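Local coordinates for probable transcriptional regulator, LysR family protein (Rhodococcus sp., PDB 2QL3) that probably acts as a DNA-binding LysR-type transcription factor, of which this chain is the C-terminal, substrate-binding-like regulatory domain, at residues Pro6-Cys11 / Ser35-Glu40. Numbering follows the deposited sequence.
Sequences PIAVGC and SVEFRE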
ATOM      1  N   PRO A   6      24.947  -2.654 -12.368  1.00 30.52           N
ATOM      2  CA  PRO A   6      23.734  -2.055 -11.720  1.00 30.62           C
ATOM      3  C   PRO A   6      22.719  -1.627 -12.738  1.00 28.95           C
ATOM      4  O   PRO A   6      23.102  -1.115 -13.780  1.00 29.01           O
ATOM      5  CB  PRO A   6      24.297  -0.820 -11.023  1.00 29.57           C
ATOM      6  CG  PRO A   6      25.512  -0.427 -11.890  1.00 29.78           C
ATOM      7  CD  PRO A   6      26.082  -1.721 -12.372  1.00 31.24           C
ATOM      8  N   ILE A   7      21.421  -1.792 -12.430  1.00 28.87           N
ATOM      9  CA  ILE A   7      20.339  -1.131 -13.202  1.00 26.24           C
ATOM     10  C   ILE A   7      19.399  -0.506 -12.199  1.00 23.30           C
ATOM     11  O   ILE A   7      19.089  -1.126 -11.197  1.00 22.93           O
ATOM     12  CB  ILE A   7      19.555  -2.084 -14.204  1.00 26.21           C
ATOM     13  CG1 ILE A   7      18.434  -1.326 -14.897  1.00 25.37           C
ATOM     14  CG2 ILE A   7      18.983  -3.371 -13.509  1.00 27.63           C
ATOM     15  CD1 ILE A   7      17.481  -2.193 -15.739  1.00 28.44           C
ATOM     16  N   ALA A   8      18.986   0.718 -12.449  1.00 22.27           N
ATOM     17  CA  ALA A   8      17.937   1.385 -11.633  1.00 24.07           C
ATOM     18  C   ALA A   8      16.557   1.298 -12.302  1.00 23.67           C
ATOM     19  O   ALA A   8      16.347   1.786 -13.413  1.00 22.86           O
ATOM     20  CB  ALA A   8      18.298   2.834 -11.262  1.00 24.76           C
ATOM     21  N   VAL A   9      15.671   0.597 -11.616  1.00 23.70           N
ATOM     22  CA  VAL A   9      14.286   0.357 -12.059  1.00 23.05           C
ATOM     23  C   VAL A   9      13.280   1.097 -11.167  1.00 23.13           C
ATOM     24  O   VAL A   9      13.216   0.913  -9.929  1.00 22.77           O
ATOM     25  CB  VAL A   9      13.927  -1.146 -12.056  1.00 22.50           C
ATOM     26  CG1 VAL A   9      12.477  -1.353 -12.621  1.00 21.45           C
ATOM     27  CG2 VAL A   9      14.958  -1.988 -12.843  1.00 23.89           C
ATOM     28  N   GLY A  10      12.508   1.970 -11.774  1.00 22.91           N
ATOM     29  CA  GLY A  10      11.496   2.661 -10.979  1.00 23.45           C
ATOM     30  C   GLY A  10      10.131   2.123 -11.311  1.00 24.49           C
ATOM     31  O   GLY A  10       9.946   1.449 -12.368  1.00 24.95           O
ATOM     32  N   CYS A  11       9.160   2.410 -10.446  1.00 25.08           N
ATOM     33  CA  CYS A  11       7.757   2.128 -10.768  1.00 25.96           C
ATOM     34  C   CYS A  11       6.798   2.932  -9.906  1.00 26.18           C
ATOM     35  O   CYS A  11       7.231   3.492  -8.891  1.00 27.23           O
ATOM     36  CB  CYS A  11       7.468   0.633 -10.674  1.00 26.30           C
ATOM     37  SG  CYS A  11       7.287   0.011  -9.041  1.00 27.16           S
ATOM     38  N   SER A  35      22.739  -6.125 -10.760  1.00 36.81           N
ATOM     39  CA  SER A  35      22.057  -5.757  -9.514  1.00 35.40           C
ATOM     40  C   SER A  35      20.982  -4.685  -9.734  1.00 34.47           C
ATOM     41  O   SER A  35      21.241  -3.668 -10.399  1.00 34.41           O
ATOM     42  CB  SER A  35      23.052  -5.350  -8.419  1.00 35.88           C
ATOM     43  OG  SER A  35      23.789  -4.195  -8.745  1.00 36.54           O
ATOM     44  N   VAL A  36      19.778  -4.908  -9.199  1.00 32.52           N
ATOM     45  CA  VAL A  36      18.720  -3.904  -9.366  1.00 30.03           C
ATOM     46  C   VAL A  36      18.565  -2.895  -8.260  1.00 29.65           C
ATOM     47  O   VAL A  36      18.505  -3.243  -7.070  1.00 28.10           O
ATOM     48  CB  VAL A  36      17.373  -4.467  -9.900  1.00 31.11           C
ATOM     49  CG1 VAL A  36      17.311  -5.950  -9.874  1.00 31.60           C
ATOM     50  CG2 VAL A  36      16.134  -3.689  -9.379  1.00 27.65           C
ATOM     51  N   GLU A  37      18.539  -1.624  -8.653  1.00 28.49           N
ATOM     52  CA  GLU A  37      18.228  -0.580  -7.678  1.00 30.47           C
ATOM     53  C   GLU A  37      16.762  -0.237  -7.866  1.00 29.49           C
ATOM     54  O   GLU A  37      16.384   0.374  -8.865  1.00 28.50           O
ATOM     55  CB  GLU A  37      19.161   0.639  -7.843  1.00 30.77           C
ATOM     56  CG  GLU A  37      20.641   0.331  -7.391  1.00 36.99           C
ATOM     57  CD  GLU A  37      21.730   0.397  -8.518  1.00 45.20           C
ATOM     58  OE1 GLU A  37      21.933   1.488  -9.118  1.00 44.11           O
ATOM     59  OE2 GLU A  37      22.399  -0.656  -8.773  1.00 47.33           O
ATOM     60  N   PHE A  38      15.943  -0.678  -6.930  1.00 29.34           N
ATOM     61  CA  PHE A  38      14.511  -0.559  -7.079  1.00 29.54           C
ATOM     62  C   PHE A  38      14.014   0.667  -6.327  1.00 29.05           C
ATOM     63  O   PHE A  38      14.323   0.825  -5.144  1.00 28.35           O
ATOM     64  CB  PHE A  38      13.841  -1.823  -6.548  1.00 28.08           C
ATOM     65  CG  PHE A  38      12.362  -1.732  -6.476  1.00 29.69           C
ATOM     66  CD1 PHE A  38      11.711  -1.562  -5.227  1.00 29.38           C
ATOM     67  CD2 PHE A  38      11.596  -1.770  -7.635  1.00 26.19           C
ATOM     68  CE1 PHE A  38      10.302  -1.483  -5.163  1.00 27.97           C
ATOM     69  CE2 PHE A  38      10.179  -1.690  -7.564  1.00 30.29           C
ATOM     70  CZ  PHE A  38       9.544  -1.536  -6.327  1.00 23.61           C
ATOM     71  N   ARG A  39      13.241   1.513  -7.002  1.00 30.43           N
ATOM     72  CA  ARG A  39      12.606   2.687  -6.370  1.00 31.66           C
ATOM     73  C   ARG A  39      11.162   2.779  -6.800  1.00 31.83           C
ATOM     74  O   ARG A  39      10.880   2.807  -7.959  1.00 32.71           O
ATOM     75  CB  ARG A  39      13.270   4.032  -6.747  1.00 33.16           C
ATOM     76  CG  ARG A  39      14.750   3.999  -6.987  1.00 37.85           C
ATOM     77  CD  ARG A  39      15.505   5.098  -6.238  1.00 48.12           C
ATOM     78  NE  ARG A  39      16.938   4.848  -6.370  1.00 52.13           N
ATOM     79  CZ  ARG A  39      17.648   4.010  -5.602  1.00 55.22           C
ATOM     80  NH1 ARG A  39      17.070   3.340  -4.586  1.00 56.59           N
ATOM     81  NH2 ARG A  39      18.950   3.835  -5.855  1.00 53.28           N
ATOM     82  N   GLU A  40      10.250   2.844  -5.852  1.00 30.65           N
ATOM     83  CA  GLU A  40       8.866   3.189  -6.115  1.00 31.54           C
ATOM     84  C   GLU A  40       8.731   4.682  -5.965  1.00 30.82           C
ATOM     85  O   GLU A  40       9.239   5.246  -5.008  1.00 30.53           O
ATOM     86  CB  GLU A  40       7.955   2.551  -5.062  1.00 30.92           C
ATOM     87  CG  GLU A  40       7.519   1.188  -5.411  1.00 32.24           C
ATOM     88  CD  GLU A  40       6.869   0.443  -4.256  1.00 32.82           C
ATOM     89  OE1 GLU A  40       7.334   0.616  -3.099  1.00 32.68           O
ATOM     90  OE2 GLU A  40       5.907  -0.310  -4.505  1.00 32.39           O
TER
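Parallel pairing of P6-C11 with S35-E40 joins the two strands of a right-handed beta-alpha-beta crossover, linked through helix 20-30, in the LysR substrate-binding domain, which has the periplasmic-binding-protein fold. The short segments run 25° apart in direction. Five backbone hydrogen bonds fix the register: I7 and V9 each give and accept one, to S35 and E37 and to E37 and R39, and C11 N binds R39 O. The straightest is E37 N to I7 O, 2.6 Å with 175° at the hydrogen.

I7, V9, C11, V36, F38 and E40 share one face. I7 CG2 lies beside V36 CB (4.1 Å), and V9 CG2, anti to its carbonyl carbon, meets V36 CG2 at 4.0 Å. C11 SG makes a sulfur-aromatic contact with F38, 3.7 Å from CE2 and 4.8 Å from the ring centroid, oblique to the ring, and also touches E40 CG at 3.8 Å. L20 of helix 20-30 packs on both C11 and F38, while F144 of the second subunit meets the F38 ring; E40 OE1 and OE2 are hydrogen-bonded to OG1 of T135 and of T140 of that subunit, respectively.

On the other face, E37 bends at chi2 (116°), which turns CD back toward P6, 3.8 Å from P6 CB; the 2.9 Å from OE2 to that CB is doubtful, probably too close. An alanine here would probably leave P6 CB without its carboxylate neighbour and open a gap beside the proline. The chemistry implies that main-chain bonding sets the pairing, while apolar packing ties it to helix 20-30, and F38 packing and the E40 hydrogen bonds tie it to the second subunit.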